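Long-range contacts in coenzyme A transferase (Yersinia pestis, PDB 3QLI), which probably transfers coenzyme A between acyl-CoA thioesters and free carboxylic acids: residues 40-45 against 139-145; 73-77 against 102-106; 160-164 against 293-297; 223-228 against 413-418; 235-241 against 330-336. One frame throughout, in Å; residues are numbered along the deposited sequence.

Interaction 1 of 5, residues 40-45 against 139-145; sequences SHLSMG and IGIDTFM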
# COMPACT_ATOMS: atom_id res chain seq x y z
N SER A 40 23.62 -22.51 -1.12
CA SER A 40 22.31 -22.61 -1.77
C SER A 40 21.22 -21.91 -0.95
O SER A 40 21.49 -21.37 0.13
CB SER A 40 21.93 -24.07 -2.06
OG SER A 40 21.70 -24.80 -0.86
N HIS A 41 19.99 -21.92 -1.48
CA HIS A 41 18.86 -21.25 -0.83
C HIS A 41 17.84 -22.29 -0.38
O HIS A 41 17.35 -23.08 -1.19
CB HIS A 41 18.16 -20.28 -1.79
CG HIS A 41 19.00 -19.14 -2.26
ND1 HIS A 41 18.62 -18.31 -3.30
CD2 HIS A 41 20.21 -18.68 -1.84
CE1 HIS A 41 19.55 -17.39 -3.49
NE2 HIS A 41 20.53 -17.59 -2.63
N LEU A 42 17.53 -22.29 0.91
CA LEU A 42 16.51 -23.18 1.45
C LEU A 42 15.35 -22.37 2.00
O LEU A 42 15.53 -21.28 2.54
CB LEU A 42 17.11 -24.06 2.54
CG LEU A 42 16.14 -25.08 3.17
CD1 LEU A 42 16.75 -26.46 3.23
CD2 LEU A 42 15.74 -24.62 4.55
N SER A 43 14.14 -22.92 1.89
CA SER A 43 12.99 -22.32 2.55
C SER A 43 12.18 -23.44 3.20
O SER A 43 12.44 -24.62 2.95
CB SER A 43 12.12 -21.52 1.56
OG SER A 43 11.06 -20.83 2.22
N MET A 44 11.23 -23.07 4.04
CA MET A 44 10.44 -24.06 4.76
C MET A 44 9.06 -23.47 5.02
O MET A 44 8.84 -22.28 4.81
CB MET A 44 11.10 -24.39 6.10
CG MET A 44 11.37 -23.14 6.95
SD MET A 44 12.23 -23.55 8.49
CE MET A 44 12.62 -21.91 9.11
N GLY A 45 8.15 -24.32 5.48
CA GLY A 45 6.81 -23.89 5.80
C GLY A 45 6.78 -22.94 6.98
O GLY A 45 7.78 -22.75 7.68
N ILE A 139 14.41 -14.51 -5.74
CA ILE A 139 15.37 -15.15 -4.85
C ILE A 139 15.78 -16.51 -5.37
O ILE A 139 16.98 -16.78 -5.57
CB ILE A 139 14.79 -15.27 -3.43
CG1 ILE A 139 14.58 -13.87 -2.83
CG2 ILE A 139 15.70 -16.14 -2.56
CD1 ILE A 139 13.68 -13.84 -1.59
N GLY A 140 14.80 -17.38 -5.59
CA GLY A 140 15.07 -18.71 -6.10
C GLY A 140 15.33 -19.65 -4.94
O GLY A 140 16.16 -19.37 -4.08
N ILE A 141 14.62 -20.77 -4.91
CA ILE A 141 14.76 -21.72 -3.81
C ILE A 141 15.26 -23.06 -4.33
O ILE A 141 14.66 -23.66 -5.22
CB ILE A 141 13.43 -21.90 -3.05
CG1 ILE A 141 12.98 -20.57 -2.43
CG2 ILE A 141 13.54 -23.04 -2.00
CD1 ILE A 141 13.97 -19.95 -1.43
N ASP A 142 16.37 -23.52 -3.79
CA ASP A 142 16.93 -24.80 -4.22
C ASP A 142 16.29 -25.99 -3.50
O ASP A 142 16.03 -27.03 -4.10
CB ASP A 142 18.45 -24.78 -4.03
CG ASP A 142 19.10 -23.63 -4.79
OD1 ASP A 142 19.16 -23.73 -6.03
OD2 ASP A 142 19.51 -22.63 -4.16
N THR A 143 16.01 -25.82 -2.21
CA THR A 143 15.39 -26.88 -1.41
C THR A 143 14.27 -26.30 -0.57
O THR A 143 14.44 -25.25 0.07
CB THR A 143 16.39 -27.55 -0.44
OG1 THR A 143 17.50 -28.07 -1.17
CG2 THR A 143 15.71 -28.70 0.31
N PHE A 144 13.11 -26.96 -0.61
CA PHE A 144 11.99 -26.60 0.25
C PHE A 144 11.61 -27.79 1.13
O PHE A 144 11.55 -28.92 0.65
CB PHE A 144 10.79 -26.15 -0.60
CG PHE A 144 9.70 -25.53 0.21
CD1 PHE A 144 9.90 -24.30 0.83
CD2 PHE A 144 8.47 -26.16 0.36
CE1 PHE A 144 8.90 -23.72 1.59
CE2 PHE A 144 7.46 -25.58 1.14
CZ PHE A 144 7.67 -24.36 1.75
N MET A 145 11.39 -27.53 2.43
CA MET A 145 11.01 -28.58 3.38
C MET A 145 9.74 -28.17 4.12
O MET A 145 9.61 -27.03 4.56
CB MET A 145 12.17 -28.84 4.38
CG MET A 145 13.54 -28.92 3.69
SD MET A 145 14.83 -29.79 4.63
CE MET A 145 14.93 -28.70 6.04
O HOH W 1 19.57 -26.77 -1.56
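His-41 and Asp-142 open a parallel pairing of strands 41-44 and 143-148, two central neighbours in the six-stranded parallel sheet of the N-terminal Rossmann-like half. The strand axes run 4.8 Å apart at 19°, and the bridges match Leu-42 with Thr-143, Ser-43 with Phe-144 and Met-44 with Met-145. Around His-41 the backbone N, the carbonyl O and ND1 all have partners. Its backbone N donates to Asp-142 OD2 (2.8 Å) on the anti lone pair of that oxygen, while OD1 is held in a salt bridge with Arg-174. The carbonyl O of His-41 takes two donors, Asp-142 N at 2.8 Å, tilted from the carbonyl plane, and Thr-143 N at 3.2 Å, lying in it. With CG beside the backbone N (chi1 -63°), the imidazole swings back to the end of helix 131-139, where ND1 donates to Gly-140 O (2.8 Å). That oxygen sits only 1° out of the ring plane; a weaker bond reaches Ile-139 O. Farther along, Ser-43 N to Thr-143 O, Met-145 N to Ser-43 O and Gly-45 N to Met-145 O continue the regular alternation. Ser-43 OG turns elsewhere, to Tyr-73 O on the next strand. On the face carrying Leu-42 and Met-145, Leu-42 CD1 lies 3.8 Å from Thr-143 CG2 and 4.0 Å from Met-145 CE, beneath helix 52-63. The opposite face carries Phe-144, whose CD1 approaches Ser-43 CB beside helix 166-172. At the strand entrance Ser-40 OG bonds Ala-37 O, and one water joins this OG, 3.0 Å away, to Thr-143 OG1.

Interaction 2 of 5, residues 73-77 against 102-106; sequences YYFET and TAVER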
# COMPACT_ATOMS: atom_id res chain seq x y z
N TYR A 73 15.45 -18.72 3.83
CA TYR A 73 14.45 -17.68 3.63
C TYR A 73 13.10 -18.19 4.18
O TYR A 73 12.63 -19.24 3.77
CB TYR A 73 14.30 -17.37 2.15
CG TYR A 73 15.48 -16.66 1.51
CD1 TYR A 73 15.47 -15.28 1.33
CD2 TYR A 73 16.59 -17.38 1.05
CE1 TYR A 73 16.54 -14.62 0.71
CE2 TYR A 73 17.68 -16.73 0.45
CZ TYR A 73 17.65 -15.35 0.28
OH TYR A 73 18.71 -14.69 -0.33
N TYR A 74 12.47 -17.44 5.08
CA TYR A 74 11.30 -17.99 5.77
C TYR A 74 10.49 -16.91 6.49
O TYR A 74 10.99 -15.81 6.72
CB TYR A 74 11.77 -19.03 6.80
CG TYR A 74 12.56 -18.40 7.92
CD1 TYR A 74 11.96 -18.12 9.15
CD2 TYR A 74 13.89 -18.04 7.74
CE1 TYR A 74 12.68 -17.51 10.17
CE2 TYR A 74 14.62 -17.42 8.76
CZ TYR A 74 14.00 -17.16 9.97
OH TYR A 74 14.72 -16.54 10.97
N PHE A 75 9.26 -17.28 6.87
CA PHE A 75 8.31 -16.43 7.58
C PHE A 75 7.74 -17.17 8.79
O PHE A 75 7.71 -18.40 8.81
CB PHE A 75 7.11 -16.11 6.69
CG PHE A 75 7.37 -15.10 5.61
CD1 PHE A 75 7.08 -13.76 5.80
CD2 PHE A 75 7.86 -15.50 4.38
CE1 PHE A 75 7.30 -12.84 4.81
CE2 PHE A 75 8.09 -14.58 3.37
CZ PHE A 75 7.80 -13.24 3.59
N GLU A 76 7.26 -16.42 9.79
CA GLU A 76 6.61 -17.02 10.96
C GLU A 76 7.37 -18.12 11.73
O GLU A 76 6.93 -19.27 11.77
CB GLU A 76 5.20 -17.49 10.62
CG GLU A 76 4.23 -17.45 11.79
CD GLU A 76 4.13 -16.08 12.42
OE1 GLU A 76 4.27 -15.07 11.70
OE2 GLU A 76 3.90 -16.01 13.65
N THR A 77 8.50 -17.75 12.31
CA THR A 77 9.34 -18.69 13.06
C THR A 77 8.67 -19.32 14.29
O THR A 77 7.86 -18.70 14.96
CB THR A 77 10.62 -17.99 13.56
OG1 THR A 77 10.99 -16.95 12.65
CG2 THR A 77 11.76 -18.99 13.69
N THR A 102 10.54 -12.07 14.38
CA THR A 102 9.73 -12.46 15.53
C THR A 102 10.58 -12.53 16.80
O THR A 102 11.76 -12.17 16.80
CB THR A 102 9.02 -13.84 15.35
OG1 THR A 102 9.96 -14.90 15.56
CG2 THR A 102 8.41 -13.97 13.95
N ALA A 103 9.99 -13.01 17.89
CA ALA A 103 10.70 -13.14 19.16
C ALA A 103 12.04 -13.87 18.99
O ALA A 103 13.06 -13.46 19.56
CB ALA A 103 9.83 -13.85 20.21
N VAL A 104 12.04 -14.94 18.20
CA VAL A 104 13.27 -15.70 17.98
C VAL A 104 14.39 -14.85 17.36
O VAL A 104 15.53 -14.89 17.81
CB VAL A 104 13.00 -16.94 17.09
CG1 VAL A 104 14.31 -17.64 16.72
CG2 VAL A 104 12.04 -17.90 17.79
N GLU A 105 14.06 -14.08 16.33
CA GLU A 105 15.05 -13.22 15.67
C GLU A 105 15.44 -12.02 16.55
O GLU A 105 16.58 -11.58 16.53
CB GLU A 105 14.54 -12.73 14.32
CG GLU A 105 14.43 -13.80 13.26
CD GLU A 105 13.21 -14.68 13.43
OE1 GLU A 105 12.22 -14.25 14.06
OE2 GLU A 105 13.23 -15.82 12.92
N ARG A 106 14.47 -11.46 17.27
CA ARG A 106 14.80 -10.39 18.21
C ARG A 106 15.89 -10.85 19.20
O ARG A 106 16.85 -10.12 19.44
CB ARG A 106 13.55 -9.92 18.96
CG ARG A 106 12.61 -9.10 18.09
CD ARG A 106 11.61 -8.29 18.92
NE ARG A 106 10.69 -9.14 19.66
CZ ARG A 106 9.52 -9.58 19.19
NH1 ARG A 106 9.12 -9.26 17.96
NH2 ARG A 106 8.76 -10.34 19.95
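Glu-105 OE2 receives two hydroxyl donors from the strand side, Tyr-74 OH at 2.6 Å and Thr-77 OG1 at 2.5 Å. The phenol meets this oxygen on its anti side and the threonine on its syn side, so the two bonds grip it from different directions, each somewhat out of the carboxylate plane. OE2 lies at the edge of the Tyr-74 ring, near its plane, and the ring and carboxylate planes are 43° apart. Thr-77 also adds a looser apolar touch, its CG2 standing 4.2 Å from Val-104 CB.

The second shell fixes the other half of the carboxylate. Glu-105 OE1 accepts from Thr-102 N (2.8 Å, N-H...O 153°) and, on its syn lone pair, from Thr-102 OG1 (2.8 Å). Four donors thus hold the group against rotation and would be expected to favour its ionised form. A bend at chi2 (78°) folds the glutamate back toward the start of its own helix, which lets one oxygen face Thr-102 and the other face Tyr-74 and Thr-77. Thr-102 OG1 in turn accepts a weak bond from Val-104 N. Farther out, Tyr-74 OH also bonds Ser-98 OG of the neighbouring strand 94-98, and Leu-86 packs on both Tyr-74 and Thr-77.

Thr-102 and Glu-105 form a capping box at the start of helix 103-114, tied to the loop that leaves strand 70-74. The two segments carry Glu-76, Ala-103 and Arg-106, which bind coenzyme A in another structure of this protein, though none is bound to this chain here, so the capped helix start belongs to the CoA site.

Interaction 3 of 5, residues 160-164 against 293-297; sequences GVGND and FTFAM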
# COMPACT_ATOMS: atom_id res chain seq x y z
N GLY A 160 -1.62 -29.23 4.85
CA GLY A 160 -2.26 -29.08 6.15
C GLY A 160 -2.45 -27.65 6.61
O GLY A 160 -3.21 -26.89 6.01
N VAL A 161 -1.77 -27.29 7.70
CA VAL A 161 -1.87 -25.97 8.30
C VAL A 161 -1.34 -24.85 7.41
O VAL A 161 -1.70 -23.69 7.57
CB VAL A 161 -1.17 -25.90 9.67
CG1 VAL A 161 -1.96 -26.67 10.71
CG2 VAL A 161 0.25 -26.42 9.57
N GLY A 162 -0.45 -25.20 6.49
CA GLY A 162 0.14 -24.20 5.63
C GLY A 162 -0.15 -24.24 4.14
O GLY A 162 -0.11 -25.29 3.50
N ASN A 163 -0.45 -23.07 3.60
CA ASN A 163 -0.65 -22.88 2.17
C ASN A 163 0.32 -21.74 1.89
O ASN A 163 1.43 -21.97 1.43
CB ASN A 163 -2.08 -22.50 1.83
CG ASN A 163 -2.39 -22.69 0.35
OD1 ASN A 163 -1.71 -22.13 -0.50
ND2 ASN A 163 -3.42 -23.47 0.05
N ASP A 164 -0.12 -20.51 2.17
CA ASP A 164 0.77 -19.36 2.06
C ASP A 164 1.56 -19.38 0.76
O ASP A 164 0.99 -19.48 -0.32
CB ASP A 164 1.69 -19.26 3.29
CG ASP A 164 2.33 -20.59 3.66
OD1 ASP A 164 1.68 -21.39 4.37
OD2 ASP A 164 3.48 -20.83 3.25
N PHE A 293 -8.46 -19.35 4.27
CA PHE A 293 -7.32 -18.90 5.06
C PHE A 293 -6.03 -19.26 4.32
O PHE A 293 -6.06 -20.09 3.41
CB PHE A 293 -7.32 -19.55 6.46
CG PHE A 293 -6.97 -21.03 6.44
CD1 PHE A 293 -5.71 -21.46 6.83
CD2 PHE A 293 -7.91 -21.97 6.02
CE1 PHE A 293 -5.38 -22.82 6.81
CE2 PHE A 293 -7.60 -23.33 6.00
CZ PHE A 293 -6.33 -23.76 6.39
N THR A 294 -4.91 -18.66 4.70
CA THR A 294 -3.64 -18.99 4.04
C THR A 294 -2.66 -19.77 4.92
O THR A 294 -1.86 -20.55 4.41
CB THR A 294 -2.97 -17.76 3.37
OG1 THR A 294 -2.18 -18.21 2.26
CG2 THR A 294 -2.10 -16.97 4.35
N PHE A 295 -2.71 -19.57 6.23
CA PHE A 295 -2.06 -20.50 7.16
C PHE A 295 -2.79 -20.49 8.51
O PHE A 295 -3.55 -19.56 8.82
CB PHE A 295 -0.54 -20.25 7.26
CG PHE A 295 -0.15 -19.09 8.16
CD1 PHE A 295 0.34 -19.33 9.44
CD2 PHE A 295 -0.27 -17.78 7.73
CE1 PHE A 295 0.70 -18.28 10.28
CE2 PHE A 295 0.10 -16.72 8.55
CZ PHE A 295 0.59 -16.97 9.83
N ALA A 296 -2.59 -21.54 9.30
CA ALA A 296 -3.33 -21.71 10.56
C ALA A 296 -2.39 -21.85 11.74
O ALA A 296 -1.36 -22.50 11.65
CB ALA A 296 -4.22 -22.93 10.47
N MET A 297 -2.78 -21.25 12.87
CA MET A 297 -2.03 -21.38 14.12
C MET A 297 -3.04 -21.56 15.23
O MET A 297 -4.09 -20.96 15.20
CB MET A 297 -1.21 -20.11 14.40
CG MET A 297 -0.09 -19.85 13.38
SD MET A 297 1.06 -18.54 13.91
CE MET A 297 0.08 -17.08 13.72
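Thr-294 O is gripped by two successive amides across the contact, Asn-163 N at 3.0 Å and Asp-164 N at 2.8 Å. The first donor lies nearly along the C=O axis; the second bond is weak, its N-H...O angle only 127°. The same Asp-164 N also makes a weak bond to Thr-294 OG1 (3.1 Å), so this amide N-H is shared between two oxygens of one threonine. A chi1 of -152° swings Thr-294 OG1 to the side of the carbonyl carbon, near that amide; its stronger partner is Arg-315 O. Two residues on, the bonding reverses direction: Ala-296 N donates to Val-161 O (2.9 Å, in the carbonyl plane), and Phe-295 CA makes a CA-H...O contact with the same oxygen.

Side chains add less. Val-161 CB lies 4.3 Å from Ala-296 CB, while Val-161 O sits at the edge of the Phe-293 ring. The Asp-164 carboxylate and the Phe-295 ring have planes 88° apart, with OD1 3.8 Å from Phe-295 CB. Asp-164 OD2 is engaged by Ser-166 OG at the start of helix 166-172, and Asn-163 OD1 by Ser-167 OG.

This single bridge, Gly-162 to Phe-295, anchors the loop before helix 166-172 to strand 295-296. The Phe-295 side chain comes within about 4 Å of those of Glu-76 and Glu-264, placing the bridge beside the CoA site and Glu-264, which is covalently linked to CoA in another structure of this protein.

Interaction 4 of 5, residues 223-228 against 413-418; sequences SISHII and VTEFGA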
# COMPACT_ATOMS: atom_id res chain seq x y z
N SER A 223 -13.95 -4.39 27.16
CA SER A 223 -14.57 -3.24 26.49
C SER A 223 -14.23 -3.25 25.00
O SER A 223 -15.08 -3.00 24.16
CB SER A 223 -14.07 -1.93 27.09
OG SER A 223 -14.38 -0.86 26.22
N ILE A 224 -12.97 -3.52 24.69
CA ILE A 224 -12.55 -3.57 23.30
C ILE A 224 -13.34 -4.61 22.49
O ILE A 224 -13.78 -4.33 21.38
CB ILE A 224 -11.04 -3.79 23.18
CG1 ILE A 224 -10.31 -2.58 23.78
CG2 ILE A 224 -10.66 -4.05 21.70
CD1 ILE A 224 -8.77 -2.72 23.81
N SER A 225 -13.51 -5.81 23.03
CA SER A 225 -14.21 -6.84 22.26
C SER A 225 -15.66 -6.44 21.98
O SER A 225 -16.21 -6.80 20.95
CB SER A 225 -14.14 -8.21 22.95
OG SER A 225 -14.79 -8.17 24.21
N HIS A 226 -16.28 -5.70 22.90
CA HIS A 226 -17.65 -5.24 22.65
C HIS A 226 -17.76 -4.09 21.66
O HIS A 226 -18.69 -4.05 20.86
CB HIS A 226 -18.38 -4.93 23.96
CG HIS A 226 -18.77 -6.16 24.71
ND1 HIS A 226 -17.96 -6.74 25.67
CD2 HIS A 226 -19.85 -6.97 24.59
CE1 HIS A 226 -18.55 -7.83 26.14
NE2 HIS A 226 -19.69 -7.99 25.50
N ILE A 227 -16.80 -3.17 21.68
CA ILE A 227 -16.83 -2.08 20.71
C ILE A 227 -16.62 -2.66 19.31
O ILE A 227 -17.30 -2.31 18.35
CB ILE A 227 -15.74 -1.05 21.02
CG1 ILE A 227 -15.99 -0.40 22.38
CG2 ILE A 227 -15.67 0.00 19.91
CD1 ILE A 227 -14.73 0.20 22.98
N ILE A 228 -15.67 -3.57 19.19
CA ILE A 228 -15.40 -4.22 17.91
C ILE A 228 -16.63 -4.99 17.45
O ILE A 228 -17.07 -4.85 16.31
CB ILE A 228 -14.20 -5.17 18.01
CG1 ILE A 228 -12.92 -4.36 18.23
CG2 ILE A 228 -14.09 -6.05 16.74
CD1 ILE A 228 -11.68 -5.19 18.39
N VAL A 413 -9.56 1.52 17.57
CA VAL A 413 -10.34 1.20 18.76
C VAL A 413 -9.42 1.01 19.96
O VAL A 413 -8.38 0.37 19.85
CB VAL A 413 -11.13 -0.11 18.58
CG1 VAL A 413 -11.72 -0.59 19.93
CG2 VAL A 413 -12.22 0.08 17.52
N THR A 414 -9.81 1.60 21.09
CA THR A 414 -9.19 1.29 22.38
C THR A 414 -10.34 0.98 23.34
O THR A 414 -11.50 0.96 22.93
CB THR A 414 -8.36 2.48 22.96
OG1 THR A 414 -9.25 3.53 23.38
CG2 THR A 414 -7.35 3.05 21.94
N GLU A 415 -10.03 0.75 24.61
CA GLU A 415 -11.09 0.49 25.59
C GLU A 415 -12.01 1.71 25.79
O GLU A 415 -13.10 1.59 26.36
CB GLU A 415 -10.50 0.00 26.93
CG GLU A 415 -9.75 1.05 27.76
CD GLU A 415 -8.26 1.13 27.45
OE1 GLU A 415 -7.83 0.76 26.33
OE2 GLU A 415 -7.49 1.55 28.35
N PHE A 416 -11.60 2.86 25.27
CA PHE A 416 -12.44 4.08 25.38
C PHE A 416 -13.31 4.42 24.16
O PHE A 416 -14.00 5.44 24.14
CB PHE A 416 -11.58 5.27 25.79
CG PHE A 416 -10.89 5.07 27.11
CD1 PHE A 416 -11.63 4.99 28.29
CD2 PHE A 416 -9.52 4.90 27.17
CE1 PHE A 416 -11.00 4.79 29.51
CE2 PHE A 416 -8.88 4.71 28.39
CZ PHE A 416 -9.62 4.64 29.56
N GLY A 417 -13.30 3.57 23.14
CA GLY A 417 -14.23 3.77 22.04
C GLY A 417 -13.58 3.57 20.69
O GLY A 417 -12.54 2.94 20.61
N ALA A 418 -14.18 4.14 19.64
CA ALA A 418 -13.74 3.91 18.27
C ALA A 418 -13.76 5.22 17.48
O ALA A 418 -14.58 6.09 17.73
CB ALA A 418 -14.65 2.89 17.60
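Ile-224 and Ile-227 both hold CG1 beside the backbone N (chi1 -65° and -63°) with an extended chi2, which carries CG1 and CD1 out from the helix toward the 414-417 turn and turns CG2 toward Val-413. Ile-224 CG1 thereby rests 3.4 Å from Glu-415 N, and Ile-227 CD1 lies 3.3 Å from Thr-414 O. The two CG2 methyls share one partner, Val-413 CG1, each at 4.0 Å; both isoleucines slide past the valine in opposite directions. Ile-227 CG2 also meets Ala-418 CB at 3.8 Å, so helix 220-230 spans both strands of the hairpin.

Its turn is type I from Thr-414 to Gly-417, and Phe-416 N donates to Thr-414 OG1 in an ST turn; this OG1 also bonds Leu-436 O. The cross-contact hydrogen bond is Ser-223 OG to Glu-415 O (2.8 Å), bent at the acceptor (C=O...O 118°) and tilted from the carbonyl plane. The Glu-415 carboxylate leads away, with OE2 on Ser-384 OG.

Packing by branched aliphatic groups against the hairpin therefore supplies most of the contact, and one hydroxyl fixes the helix to the turn. The cost is a buried Glu-415 N, which has no hydrogen-bond partner in the model and faces Ile-224 CG1.

Interaction 5 of 5, residues 235-241 against 330-336; sequences GACLQMG and DNVVSIN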
# COMPACT_ATOMS: atom_id res chain seq x y z
N GLY A 235 -23.71 -11.28 8.52
CA GLY A 235 -23.25 -11.42 7.16
C GLY A 235 -21.84 -10.88 6.96
O GLY A 235 -21.32 -10.93 5.85
N ALA A 236 -21.22 -10.37 8.02
CA ALA A 236 -19.83 -9.89 7.93
C ALA A 236 -18.87 -10.99 7.48
O ALA A 236 -19.04 -12.16 7.83
CB ALA A 236 -19.38 -9.31 9.27
N CYS A 237 -17.86 -10.62 6.71
CA CYS A 237 -16.86 -11.57 6.26
C CYS A 237 -15.55 -11.25 6.99
O CYS A 237 -14.89 -10.25 6.70
CB CYS A 237 -16.68 -11.44 4.75
SG CYS A 237 -15.56 -12.65 4.02
N LEU A 238 -15.18 -12.12 7.93
CA LEU A 238 -14.16 -11.82 8.93
C LEU A 238 -12.73 -12.16 8.52
O LEU A 238 -12.46 -13.20 7.92
CB LEU A 238 -14.46 -12.60 10.20
CG LEU A 238 -15.80 -12.38 10.89
CD1 LEU A 238 -15.91 -13.32 12.08
CD2 LEU A 238 -15.91 -10.93 11.33
N GLN A 239 -11.82 -11.25 8.87
CA GLN A 239 -10.39 -11.59 8.99
C GLN A 239 -9.97 -11.19 10.39
O GLN A 239 -10.35 -10.11 10.86
CB GLN A 239 -9.53 -10.87 7.97
CG GLN A 239 -8.02 -11.03 8.23
CD GLN A 239 -7.43 -9.86 9.01
OE1 GLN A 239 -7.97 -8.75 8.98
NE2 GLN A 239 -6.33 -10.11 9.72
N MET A 240 -9.22 -12.04 11.09
CA MET A 240 -8.59 -11.59 12.32
C MET A 240 -7.30 -12.33 12.65
O MET A 240 -7.01 -13.37 12.07
CB MET A 240 -9.55 -11.64 13.50
CG MET A 240 -10.09 -13.01 13.84
SD MET A 240 -11.32 -12.83 15.17
CE MET A 240 -12.68 -12.07 14.31
N GLY A 241 -6.52 -11.76 13.57
CA GLY A 241 -5.27 -12.35 14.00
C GLY A 241 -5.45 -13.38 15.11
O GLY A 241 -6.55 -13.91 15.32
N ASP A 330 -18.60 -8.68 0.28
CA ASP A 330 -19.26 -7.56 0.92
C ASP A 330 -19.10 -7.64 2.43
O ASP A 330 -18.97 -8.74 2.98
CB ASP A 330 -20.75 -7.55 0.60
CG ASP A 330 -21.05 -7.15 -0.84
OD1 ASP A 330 -20.11 -6.93 -1.63
OD2 ASP A 330 -22.25 -7.08 -1.18
N ASN A 331 -19.13 -6.48 3.09
CA ASN A 331 -19.17 -6.43 4.54
C ASN A 331 -17.96 -7.10 5.18
O ASN A 331 -18.07 -7.71 6.23
CB ASN A 331 -20.47 -7.05 5.07
CG ASN A 331 -21.71 -6.33 4.55
OD1 ASN A 331 -21.86 -5.12 4.70
ND2 ASN A 331 -22.61 -7.08 3.92
N VAL A 332 -16.80 -6.98 4.54
CA VAL A 332 -15.58 -7.44 5.17
C VAL A 332 -15.37 -6.69 6.47
O VAL A 332 -15.57 -5.47 6.54
CB VAL A 332 -14.35 -7.22 4.25
CG1 VAL A 332 -13.05 -7.51 5.01
CG2 VAL A 332 -14.46 -8.11 3.01
N VAL A 333 -15.01 -7.42 7.52
CA VAL A 333 -14.52 -6.77 8.73
C VAL A 333 -13.14 -7.33 9.03
O VAL A 333 -13.00 -8.53 9.27
CB VAL A 333 -15.43 -6.97 9.94
CG1 VAL A 333 -14.81 -6.30 11.16
CG2 VAL A 333 -16.83 -6.39 9.66
N SER A 334 -12.14 -6.46 8.96
CA SER A 334 -10.76 -6.81 9.28
C SER A 334 -10.45 -6.33 10.69
O SER A 334 -10.61 -5.15 10.99
CB SER A 334 -9.80 -6.14 8.30
OG SER A 334 -8.47 -6.17 8.81
N ILE A 335 -10.02 -7.25 11.55
CA ILE A 335 -9.69 -6.90 12.93
C ILE A 335 -8.24 -7.24 13.21
O ILE A 335 -7.86 -8.41 13.28
CB ILE A 335 -10.60 -7.66 13.92
CG1 ILE A 335 -12.07 -7.30 13.67
CG2 ILE A 335 -10.19 -7.36 15.37
CD1 ILE A 335 -13.07 -8.35 14.17
N ASN A 336 -7.42 -6.20 13.33
CA ASN A 336 -5.99 -6.34 13.57
C ASN A 336 -5.59 -5.60 14.84
O ASN A 336 -6.25 -4.66 15.25
CB ASN A 336 -5.21 -5.76 12.40
CG ASN A 336 -5.30 -6.63 11.17
OD1 ASN A 336 -5.02 -7.82 11.23
ND2 ASN A 336 -5.71 -6.04 10.05
O HOH W 2 -22.45 -9.76 3.67
O HOH W 3 -6.85 -9.79 15.46
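Gln-239 and Asn-336 bring their amides together at 40° between planes, the side chains crossing at about a right angle. In the plane of the glutamine amide, NE2 donates to Asn-336 OD1 (3.0 Å, N-H...O 176°). OE1 at the other end accepts from Ser-334 OG at 2.6 Å. A bend at chi2 (-96°) turns the amide across to strand 332-337, so both ends are bonded and its rotation is fixed. Phe-366 of helix 363-372 packs on this side, against Gln-239 and Ser-334.

The backbones run parallel. Cys-237 N bonds Asn-331 O, Val-333 N bonds Cys-237 O (2.9 Å), Gln-239 N bonds Val-333 O and Ile-335 N bonds Gln-239 O. On the other face Met-240 and Ile-335 lie side by side, CE to CD1 3.7 Å, and Ala-236 CB meets Val-333 CG2 at 3.9 Å. A separate water bridges each end, one between Gly-235 O and Asn-331 ND2, the other between Gly-241 N and Ile-335 O.

These are neighbouring parallel strands in the mixed sheet of the C-terminal Rossmann-like half. Their C-terminal ends approach Gln-363, about 4 Å from Asn-336 between side chains, and Val-242, just after Gly-241; both bind CoA in another structure of this protein.

Interactions 1 and 5 are the buried parallel strand pairs of the two sheets, one in each half, their centres about 33 Å apart. Interaction 2 continues the first sheet, since strand 70-74 neighbours 41-44, but its chemistry is a carboxylate held by hydroxyls rather than regular strand bonding. Interaction 3, nearest the chain's centre, ties a loop of the N-terminal half to the short strand 295-296 through a single bridge and touches interaction 2 through Glu-76, against Phe-295 and Met-297. Interaction 4, only partly buried and farthest out, is mostly aliphatic; it meets interaction 5 where Ile-228 CG2 packs 3.6 Å from Ile-335 CD1, on the same sheet.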